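Side-chain contacts in exopolygalacturonase (Yersinia enterocolitica, PDB 2UVF), which probably hydrolyses polygalacturonan, the backbone of pectin, from a chain end to release digalacturonic acid, as an exo-acting member of glycoside hydrolase family 28: residues Val365-Leu370 against Asp381-Gly386; Asn310-Ala315 against Met320-Ala325; Ser51-Val56 against Thr124-Thr129; Met495-Asp500 against Arg552-Asn557. All coordinates share one frame; numbering follows the deposited sequence.

Contact 1. Residues Val365-Leu370 against Asp381-Gly386; sequences VVANGL and DGIEFG. With ADA (alpha-D-galactopyranuronic acid), chain C.
Val365, Ala367 and Leu370 meet Ile383 and Phe385 by apolar contact alone; no hydrogen bond joins the two segments, and their nearest CA atoms, those of Ala367 and Ile383, lie 9.0 Å apart. Two strands at that spacing face each other through side chains. Ile383 CD1 serves two partners, Ala367 CB at 3.8 Å and Leu370 CD1 at 4.2 Å. With CG1 anti to the carbonyl carbon (chi1 -54°) and chi2 extended, the ethyl arm reaches straight across.

The aromatic part is an edge contact: Val365 CG1 lies in the plane of the Phe385 ring, 3.9 Å from CE1. One ring face carries Ile383 CG2 from the same strand, set toward the rim.

Glu384 points away from 365-370, and its carboxylate approaches the galacturonate, its CD 3.3 Å from O3 of the sugar. Asp381 OD2 sits 2.9 Å from Glu384 OE2, a pair of acceptors without a bond between them. Asp381 also makes a weak hydrogen bond to the second galacturonate unit. Strand 383-386 thus gives Ile383 and Phe385 to the core and Glu384 to the sugar-binding cleft, with Asp381 joining from the loop just before it, in the right-handed parallel beta-helix of family 28.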
# COMPACT_ATOMS: atom_id res chain seq x y z
N VAL A 365 11.78 1.00 2.63
CA VAL A 365 10.57 1.11 3.45
C VAL A 365 9.96 -0.28 3.60
O VAL A 365 9.91 -1.02 2.63
CB VAL A 365 9.50 2.03 2.83
CG1 VAL A 365 8.23 2.04 3.69
CG2 VAL A 365 10.05 3.46 2.58
N VAL A 366 9.51 -0.60 4.81
CA VAL A 366 8.79 -1.85 5.06
C VAL A 366 7.49 -1.56 5.81
O VAL A 366 7.50 -0.87 6.83
CB VAL A 366 9.68 -2.90 5.84
CG1 VAL A 366 8.84 -4.15 6.28
CG2 VAL A 366 10.84 -3.33 4.97
N ALA A 367 6.37 -2.08 5.28
CA ALA A 367 5.11 -2.08 6.03
C ALA A 367 4.63 -3.50 6.37
O ALA A 367 4.20 -4.25 5.50
CB ALA A 367 4.02 -1.26 5.30
N ASN A 368 4.71 -3.85 7.64
CA ASN A 368 4.42 -5.19 8.10
C ASN A 368 3.20 -5.22 9.04
O ASN A 368 3.27 -4.78 10.17
CB ASN A 368 5.66 -5.75 8.83
CG ASN A 368 5.43 -7.14 9.43
OD1 ASN A 368 4.46 -7.83 9.11
ND2 ASN A 368 6.36 -7.57 10.29
N GLY A 369 2.08 -5.75 8.54
CA GLY A 369 0.96 -6.08 9.40
C GLY A 369 0.18 -4.89 9.90
O GLY A 369 -0.33 -4.89 11.04
N LEU A 370 0.07 -3.87 9.06
CA LEU A 370 -0.75 -2.72 9.41
C LEU A 370 -2.20 -3.05 9.12
O LEU A 370 -2.51 -3.90 8.28
CB LEU A 370 -0.30 -1.46 8.63
CG LEU A 370 1.20 -1.12 8.51
CD1 LEU A 370 1.40 0.14 7.62
CD2 LEU A 370 1.86 -0.91 9.84
N ASP A 381 -6.33 6.91 0.85
CA ASP A 381 -5.64 5.71 0.35
C ASP A 381 -4.83 5.09 1.47
O ASP A 381 -4.51 5.77 2.43
CB ASP A 381 -4.85 5.90 -0.97
CG ASP A 381 -4.14 7.22 -1.07
OD1 ASP A 381 -3.76 7.77 0.01
OD2 ASP A 381 -3.95 7.69 -2.23
N GLY A 382 -4.53 3.79 1.35
CA GLY A 382 -3.86 3.07 2.44
C GLY A 382 -2.41 3.48 2.57
O GLY A 382 -2.02 4.06 3.57
N ILE A 383 -1.60 3.15 1.55
CA ILE A 383 -0.20 3.55 1.53
C ILE A 383 0.12 4.15 0.17
O ILE A 383 -0.11 3.51 -0.86
CB ILE A 383 0.78 2.38 1.86
CG1 ILE A 383 0.43 1.69 3.20
CG2 ILE A 383 2.24 2.90 1.87
CD1 ILE A 383 1.17 0.38 3.48
N GLU A 384 0.64 5.38 0.17
CA GLU A 384 1.23 5.96 -1.03
C GLU A 384 2.73 5.75 -1.04
O GLU A 384 3.38 6.02 -0.04
CB GLU A 384 0.95 7.46 -1.13
CG GLU A 384 -0.47 7.80 -1.36
CD GLU A 384 -0.71 9.27 -1.49
OE1 GLU A 384 0.25 10.05 -1.37
OE2 GLU A 384 -1.86 9.64 -1.74
N PHE A 385 3.26 5.26 -2.17
CA PHE A 385 4.69 5.23 -2.43
C PHE A 385 4.98 6.25 -3.55
O PHE A 385 4.44 6.16 -4.65
CB PHE A 385 5.17 3.82 -2.78
CG PHE A 385 5.13 2.84 -1.63
CD1 PHE A 385 5.97 3.01 -0.52
CD2 PHE A 385 4.27 1.73 -1.66
CE1 PHE A 385 5.95 2.11 0.55
CE2 PHE A 385 4.24 0.82 -0.59
CZ PHE A 385 5.08 1.01 0.52
N GLY A 386 5.81 7.25 -3.23
CA GLY A 386 6.07 8.36 -4.16
C GLY A 386 7.54 8.62 -4.40
O GLY A 386 8.26 9.03 -3.48
C1 ADA C . -2.69 11.22 -6.88
C2 ADA C . -1.54 10.22 -6.61
C3 ADA C . -1.41 10.06 -5.09
C4 ADA C . -1.12 11.44 -4.42
C5 ADA C . -2.25 12.43 -4.77
C6 ADA C . -2.15 13.89 -4.23
O2 ADA C . -1.77 8.96 -7.28
O3 ADA C . -0.42 9.09 -4.76
O4 ADA C . 0.15 11.96 -4.82
O5 ADA C . -2.45 12.50 -6.21
O6B ADA C . -2.34 14.80 -5.06
O6A ADA C . -1.90 14.07 -3.02

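Contact 2. Residues Asn310-Ala315 against Met320-Ala325; sequences NQVEKA and MDLKNA
Val312 and Ala325 have the closest CA atoms of the two segments, 5.3 Å apart, a short spacing for two helices. Residues 310-315 are wholly helical, whereas in 320-325 the helix starts at Leu322 after a two-residue lead-in. A single hydrogen bond ties the segments: Met320 N donates to Ala315 O over 3.2 Å, with an N-H...O angle of 154° and the donor tilted 27° from the carbonyl plane. Asp321 then starts the second helix as its N-cap, OD1 accepting from Asn324 N at 3.1 Å.

Small side chains permit the close approach. Ala315 CB meets Ala325 CB at 3.5 Å, methyl against methyl. The two branches of Val312 divide the work: CG1, anti to the backbone N (chi1 177°), touches Leu322 CD1 at 3.6 Å and also Ala325 CB, while CG2 rests near the carbonyl oxygen of Ala325. Met320 adds its CB and CG, which lie against Ala315 O, while its SD makes a looser apolar contact with Ala315 CB at 4.3 Å.

The two helices, joined by a short turn, belong to the part of the chain that links strand 289-293 to strand 334-339. Helix 301-304 packs on Val312 through Val301, and Gln311 OE1 accepts from Ser331 N on the way to strand 334-339. Asn310 ND2 binds Glu221 O, just beyond strand 215-219.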
# COMPACT_ATOMS: atom_id res chain seq x y z
N ASN A 310 -12.94 21.68 9.26
CA ASN A 310 -12.27 22.84 9.83
C ASN A 310 -11.12 23.38 8.99
O ASN A 310 -10.94 24.59 8.89
CB ASN A 310 -11.80 22.51 11.25
CG ASN A 310 -12.96 22.26 12.22
OD1 ASN A 310 -14.12 22.49 11.89
ND2 ASN A 310 -12.64 21.79 13.42
N GLN A 311 -10.34 22.48 8.40
CA GLN A 311 -9.24 22.86 7.51
C GLN A 311 -9.72 23.45 6.18
O GLN A 311 -9.13 24.42 5.69
CB GLN A 311 -8.28 21.67 7.30
CG GLN A 311 -7.44 21.33 8.52
CD GLN A 311 -6.51 20.12 8.31
OE1 GLN A 311 -6.92 19.09 7.77
NE2 GLN A 311 -5.28 20.23 8.77
N VAL A 312 -10.81 22.91 5.62
CA VAL A 312 -11.38 23.48 4.38
C VAL A 312 -12.02 24.87 4.64
O VAL A 312 -11.78 25.81 3.89
CB VAL A 312 -12.35 22.50 3.63
CG1 VAL A 312 -12.98 23.13 2.40
CG2 VAL A 312 -11.62 21.21 3.25
N GLU A 313 -12.79 24.99 5.72
CA GLU A 313 -13.33 26.29 6.13
C GLU A 313 -12.24 27.36 6.39
O GLU A 313 -12.38 28.50 5.97
CB GLU A 313 -14.28 26.12 7.32
CG GLU A 313 -15.50 25.22 6.97
CD GLU A 313 -16.53 25.08 8.09
OE1 GLU A 313 -16.21 25.46 9.24
OE2 GLU A 313 -17.65 24.59 7.80
N LYS A 314 -11.15 26.97 7.05
CA LYS A 314 -10.03 27.88 7.29
C LYS A 314 -9.33 28.32 5.99
O LYS A 314 -9.03 29.49 5.80
CB LYS A 314 -9.04 27.28 8.28
CG LYS A 314 -7.74 28.05 8.38
CD LYS A 314 -7.05 27.88 9.72
CE LYS A 314 -6.10 29.05 9.98
NZ LYS A 314 -6.86 30.34 10.24
N ALA A 315 -9.07 27.36 5.10
CA ALA A 315 -8.44 27.62 3.81
C ALA A 315 -9.24 28.60 2.93
O ALA A 315 -8.66 29.47 2.28
CB ALA A 315 -8.22 26.32 3.07
N MET A 320 -8.56 30.75 -0.66
CA MET A 320 -8.61 29.63 -1.62
C MET A 320 -10.02 29.40 -2.09
O MET A 320 -10.95 29.61 -1.32
CB MET A 320 -8.15 28.34 -0.97
CG MET A 320 -6.73 28.33 -0.49
SD MET A 320 -5.98 26.67 -0.57
CE MET A 320 -4.35 27.17 -0.00
N ASP A 321 -10.20 28.97 -3.33
CA ASP A 321 -11.51 28.44 -3.65
C ASP A 321 -11.68 27.07 -2.98
O ASP A 321 -10.69 26.48 -2.51
CB ASP A 321 -11.84 28.45 -5.16
CG ASP A 321 -10.84 27.70 -6.02
OD1 ASP A 321 -10.36 26.62 -5.63
OD2 ASP A 321 -10.55 28.19 -7.14
N LEU A 322 -12.91 26.60 -2.92
CA LEU A 322 -13.25 25.29 -2.38
C LEU A 322 -12.49 24.15 -3.04
O LEU A 322 -11.90 23.33 -2.32
CB LEU A 322 -14.76 25.06 -2.52
CG LEU A 322 -15.40 23.89 -1.78
CD1 LEU A 322 -15.18 24.05 -0.32
CD2 LEU A 322 -16.89 23.90 -2.08
N LYS A 323 -12.48 24.10 -4.38
CA LYS A 323 -11.77 23.04 -5.10
C LYS A 323 -10.35 22.82 -4.55
O LYS A 323 -10.01 21.70 -4.15
CB LYS A 323 -11.76 23.25 -6.61
CG LYS A 323 -10.72 22.35 -7.34
CD LYS A 323 -10.86 22.33 -8.86
CE LYS A 323 -9.56 21.86 -9.53
NZ LYS A 323 -8.45 22.87 -9.43
N ASN A 324 -9.56 23.90 -4.50
CA ASN A 324 -8.19 23.84 -3.99
C ASN A 324 -8.07 23.62 -2.49
O ASN A 324 -7.10 23.02 -2.03
CB ASN A 324 -7.39 25.10 -4.38
CG ASN A 324 -6.90 25.07 -5.82
OD1 ASN A 324 -7.04 26.05 -6.56
ND2 ASN A 324 -6.31 23.95 -6.23
N ALA A 325 -9.03 24.14 -1.73
CA ALA A 325 -9.01 24.01 -0.28
C ALA A 325 -9.25 22.54 0.12
O ALA A 325 -8.54 21.99 0.95
CB ALA A 325 -10.04 24.93 0.36

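Contact 3. Residues Ser51-Val56 against Thr124-Thr129; sequences SSIVLV and TSYQFT
Leu55 lies over one face of the Phe128 ring while Ile53 meets the edge of the same ring, so the phenyl group is held from two directions within the sandwich of a fibronectin type III domain. Strand 53-56 belongs to the three-stranded sheet and strand 125-129 to the four-stranded one. Their axes approach to 9.7 Å and their directions differ by 26°, the spacing and modest twist of strands stacked face to face in different sheets. No hydrogen bond bridges them.

The leucine contact is a CH-pi interaction: Leu55 CD1 stands 4.2 Å from the centroid of the Phe128 ring, 26° off the ring normal. Its sister methyl, CD2, comes to 3.7 Å from Phe128 CD2, so both methyls of the fork rest on the same face, at the end of the ring near CG and CB. The ring side chain leaves its strand with CG anti to the carbonyl carbon (chi1 -64°), which carries its far end toward Ile53.

There Ile53 CD1 lies in the ring plane, 4.0 Å from Phe128 CE2. The same methyl lies 4.1 Å from Tyr126 CD2, so it touches both aromatic rings, obliquely in the case of Tyr126. Leu41 and Val117 close round Phe128 from the sheet of Leu55, and Leu120 packs on both Ile53 and Tyr126. Just before strand 125-134, the run Leu120-Lys121-Pro122 leading to Tyr126 is the signature of a tyrosine corner, the hallmark of this Greek-key domain: Tyr126 OH accepts a hydrogen bond from the backbone N of Lys121, five residues earlier.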
# COMPACT_ATOMS: atom_id res chain seq x y z
N SER A 51 14.33 -8.63 20.78
CA SER A 51 13.91 -10.01 21.02
C SER A 51 13.24 -10.72 19.84
O SER A 51 12.82 -11.87 19.97
CB SER A 51 13.07 -10.14 22.30
OG SER A 51 12.07 -9.15 22.39
N SER A 52 13.14 -10.04 18.70
CA SER A 52 12.45 -10.62 17.54
C SER A 52 13.07 -10.22 16.21
O SER A 52 13.60 -9.13 16.07
CB SER A 52 10.96 -10.28 17.56
OG SER A 52 10.77 -8.89 17.77
N ILE A 53 13.00 -11.14 15.25
CA ILE A 53 13.47 -10.91 13.88
C ILE A 53 12.36 -11.41 12.94
O ILE A 53 11.75 -12.45 13.20
CB ILE A 53 14.82 -11.66 13.61
CG1 ILE A 53 15.93 -11.13 14.54
CG2 ILE A 53 15.25 -11.56 12.12
CD1 ILE A 53 17.17 -12.06 14.68
N VAL A 54 12.09 -10.64 11.89
CA VAL A 54 11.17 -11.03 10.81
C VAL A 54 11.96 -11.51 9.58
O VAL A 54 12.86 -10.81 9.10
CB VAL A 54 10.19 -9.86 10.42
CG1 VAL A 54 9.15 -10.33 9.39
CG2 VAL A 54 9.49 -9.29 11.64
N LEU A 55 11.60 -12.69 9.07
CA LEU A 55 12.20 -13.24 7.85
C LEU A 55 11.22 -13.25 6.68
O LEU A 55 10.03 -13.50 6.85
CB LEU A 55 12.68 -14.68 8.09
CG LEU A 55 13.65 -15.00 9.23
CD1 LEU A 55 13.56 -16.50 9.59
CD2 LEU A 55 15.08 -14.59 8.89
N VAL A 56 11.74 -12.97 5.48
CA VAL A 56 10.98 -13.11 4.25
C VAL A 56 11.85 -13.75 3.19
O VAL A 56 13.07 -13.79 3.33
CB VAL A 56 10.39 -11.77 3.71
CG1 VAL A 56 9.50 -11.08 4.75
CG2 VAL A 56 11.47 -10.85 3.22
N THR A 124 22.14 -10.76 20.10
CA THR A 124 22.61 -12.12 19.78
C THR A 124 22.50 -12.44 18.29
O THR A 124 21.49 -12.12 17.65
CB THR A 124 21.82 -13.18 20.61
OG1 THR A 124 21.82 -12.82 22.00
CG2 THR A 124 22.40 -14.59 20.44
N SER A 125 23.53 -13.08 17.73
CA SER A 125 23.49 -13.58 16.36
C SER A 125 22.72 -14.91 16.28
O SER A 125 22.82 -15.74 17.19
CB SER A 125 24.90 -13.79 15.81
OG SER A 125 25.38 -12.64 15.16
N TYR A 126 21.97 -15.09 15.19
CA TYR A 126 21.23 -16.33 14.91
C TYR A 126 21.33 -16.63 13.42
O TYR A 126 21.27 -15.71 12.60
CB TYR A 126 19.76 -16.20 15.30
CG TYR A 126 19.50 -15.89 16.75
CD1 TYR A 126 19.45 -16.91 17.70
CD2 TYR A 126 19.28 -14.58 17.19
CE1 TYR A 126 19.22 -16.64 19.05
CE2 TYR A 126 19.04 -14.29 18.54
CZ TYR A 126 19.01 -15.33 19.46
OH TYR A 126 18.77 -15.08 20.80
N GLN A 127 21.49 -17.90 13.08
CA GLN A 127 21.49 -18.34 11.68
C GLN A 127 20.09 -18.87 11.33
O GLN A 127 19.37 -19.35 12.20
CB GLN A 127 22.59 -19.38 11.43
CG GLN A 127 22.83 -19.79 9.98
CD GLN A 127 22.28 -21.19 9.64
OE1 GLN A 127 22.57 -21.74 8.57
NE2 GLN A 127 21.49 -21.76 10.54
N PHE A 128 19.72 -18.76 10.05
CA PHE A 128 18.37 -19.10 9.59
C PHE A 128 18.40 -19.74 8.19
O PHE A 128 19.11 -19.26 7.29
CB PHE A 128 17.47 -17.85 9.55
CG PHE A 128 17.20 -17.21 10.90
CD1 PHE A 128 16.40 -17.84 11.85
CD2 PHE A 128 17.69 -15.93 11.18
CE1 PHE A 128 16.13 -17.23 13.09
CE2 PHE A 128 17.43 -15.31 12.40
CZ PHE A 128 16.65 -15.96 13.36
N THR A 129 17.67 -20.84 8.03
CA THR A 129 17.35 -21.36 6.69
C THR A 129 15.84 -21.61 6.52
O THR A 129 15.11 -21.71 7.51
CB THR A 129 18.15 -22.65 6.30
OG1 THR A 129 17.92 -23.69 7.26
CG2 THR A 129 19.64 -22.37 6.18

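Contact 4. Residues Met495-Asp500 against Arg552-Asn557; sequences MVMTLD and RLVHVN
The end of Met497 meets the end of Val554, between strands whose CA atoms at these two residues are 10.3 Å apart. No hydrogen bond spans that distance, and the 105 Å² buried between the segments comes from a few apolar atoms.

Met497 can be followed outward. Its CB points toward the opposite strand but is still 6.4 Å from Val554 CG2. CG stands anti to the carbonyl carbon (chi1 -55°), and a nearly straight chi2 continues the reach, although CG is still beyond contact with the valine. SD makes the closest approach, 4.0 Å from Val554 CG2; it is also 4.5 Å from Met495 CE, two residues back on its own strand. The chain then bends at chi3 (67°), which turns Met497 CE alongside the valine, 4.4 Å from Val554 CG2. Phe519, Phe522 and Ile541 pack round the methionine from neighbouring strands.

Val554 uses its other branch for a looser touch: CG1, anti to the backbone N, comes to 4.5 Å from Met495 CE. The strands run in opposite directions across the interior without pairing. Strand 493-500 pairs with 539-542, while 551-562 pairs with 518-532, so the two strands belong to different stacks of the beta-helix and to different coils. Such apolar side chains, here methionine, valine and surrounding phenylalanines, fill the core of a parallel beta-helix, in this case toward its C-terminal end.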
# COMPACT_ATOMS: atom_id res chain seq x y z
N MET A 495 -8.44 -5.93 -14.27
CA MET A 495 -7.28 -5.12 -14.61
C MET A 495 -7.71 -3.97 -15.51
O MET A 495 -8.53 -4.14 -16.41
CB MET A 495 -6.18 -5.96 -15.27
CG MET A 495 -4.93 -5.18 -15.64
SD MET A 495 -3.56 -6.20 -16.21
CE MET A 495 -4.10 -6.63 -17.87
N VAL A 496 -7.16 -2.79 -15.24
CA VAL A 496 -7.31 -1.63 -16.14
C VAL A 496 -5.96 -0.99 -16.42
O VAL A 496 -5.08 -0.93 -15.55
CB VAL A 496 -8.31 -0.57 -15.61
CG1 VAL A 496 -8.70 0.40 -16.72
CG2 VAL A 496 -9.54 -1.21 -15.06
N MET A 497 -5.79 -0.56 -17.66
CA MET A 497 -4.63 0.18 -18.13
C MET A 497 -5.19 1.26 -19.05
O MET A 497 -5.43 1.00 -20.23
CB MET A 497 -3.70 -0.73 -18.92
CG MET A 497 -3.25 -1.99 -18.20
SD MET A 497 -2.03 -2.89 -19.18
CE MET A 497 -0.64 -1.77 -19.17
N THR A 498 -5.45 2.45 -18.51
CA THR A 498 -5.94 3.56 -19.33
C THR A 498 -4.85 4.59 -19.55
O THR A 498 -4.03 4.84 -18.66
CB THR A 498 -7.20 4.23 -18.76
OG1 THR A 498 -7.15 4.25 -17.33
CG2 THR A 498 -8.44 3.47 -19.20
N LEU A 499 -4.84 5.16 -20.76
CA LEU A 499 -3.88 6.19 -21.18
C LEU A 499 -4.65 7.26 -21.95
O LEU A 499 -5.05 7.05 -23.10
CB LEU A 499 -2.79 5.58 -22.07
CG LEU A 499 -1.33 6.03 -21.97
CD1 LEU A 499 -0.47 5.19 -22.91
CD2 LEU A 499 -1.14 7.52 -22.25
N ASP A 500 -4.87 8.40 -21.30
CA ASP A 500 -5.73 9.43 -21.87
C ASP A 500 -4.95 10.65 -22.44
O ASP A 500 -4.64 11.60 -21.71
CB ASP A 500 -6.82 9.84 -20.83
CG ASP A 500 -7.46 8.62 -20.10
OD1 ASP A 500 -6.74 7.65 -19.77
OD2 ASP A 500 -8.68 8.64 -19.82
N ARG A 552 1.94 -1.62 -24.83
CA ARG A 552 2.59 -2.70 -25.54
C ARG A 552 3.17 -3.68 -24.53
O ARG A 552 3.31 -3.36 -23.37
CB ARG A 552 3.65 -2.16 -26.52
CG ARG A 552 4.93 -1.66 -25.88
CD ARG A 552 5.81 -0.82 -26.81
NE ARG A 552 7.07 -0.50 -26.13
CZ ARG A 552 8.19 -1.23 -26.23
NH1 ARG A 552 8.22 -2.30 -27.03
NH2 ARG A 552 9.27 -0.87 -25.55
N LEU A 553 3.49 -4.89 -25.00
CA LEU A 553 4.17 -5.90 -24.18
C LEU A 553 3.40 -6.34 -22.92
O LEU A 553 3.97 -6.42 -21.83
CB LEU A 553 5.61 -5.47 -23.84
CG LEU A 553 6.57 -5.35 -25.04
CD1 LEU A 553 7.83 -4.65 -24.62
CD2 LEU A 553 6.88 -6.74 -25.67
N VAL A 554 2.11 -6.63 -23.09
CA VAL A 554 1.29 -7.24 -22.04
C VAL A 554 1.28 -8.77 -22.19
O VAL A 554 0.78 -9.31 -23.18
CB VAL A 554 -0.17 -6.69 -22.05
CG1 VAL A 554 -1.03 -7.38 -21.01
CG2 VAL A 554 -0.20 -5.18 -21.85
N HIS A 555 1.86 -9.46 -21.21
CA HIS A 555 1.92 -10.94 -21.19
C HIS A 555 0.92 -11.51 -20.17
O HIS A 555 1.11 -11.35 -18.96
CB HIS A 555 3.34 -11.42 -20.86
CG HIS A 555 4.42 -10.54 -21.41
ND1 HIS A 555 4.73 -10.48 -22.75
CD2 HIS A 555 5.25 -9.66 -20.79
CE1 HIS A 555 5.71 -9.61 -22.94
NE2 HIS A 555 6.05 -9.11 -21.77
N VAL A 556 -0.14 -12.14 -20.67
CA VAL A 556 -1.19 -12.72 -19.82
C VAL A 556 -1.24 -14.25 -19.95
O VAL A 556 -1.47 -14.79 -21.03
CB VAL A 556 -2.59 -12.07 -20.10
CG1 VAL A 556 -3.69 -12.77 -19.29
CG2 VAL A 556 -2.57 -10.58 -19.77
N ASN A 557 -1.00 -14.94 -18.82
CA ASN A 557 -0.88 -16.40 -18.77
C ASN A 557 -1.61 -17.07 -17.59
O ASN A 557 -1.46 -16.67 -16.44
CB ASN A 557 0.60 -16.82 -18.75
CG ASN A 557 1.19 -16.98 -20.16
OD1 ASN A 557 0.84 -17.93 -20.88
ND2 ASN A 557 2.09 -16.06 -20.55

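Overall arrangement
Contacts 1 and 4 both cross the interior of the beta-helix, their centres about 24 Å apart, and both are apolar without hydrogen bonds; contact 1 adds an aromatic edge and borders the sugar site, whereas contact 4 relies on methionine. Contact 3 is also a buried apolar core, but of the separate fibronectin type III domain and richer in aromatic rings. That domain touches the beta-helix: Val54 CG2, between the two core residues of strand 53-56, lies 3.8 Å from Asn368 ND2 of contact 1. Contact 2, the helical one, is peripheral, about 28 Å between centres from contact 1, and alone has a hydrogen bond between its segments.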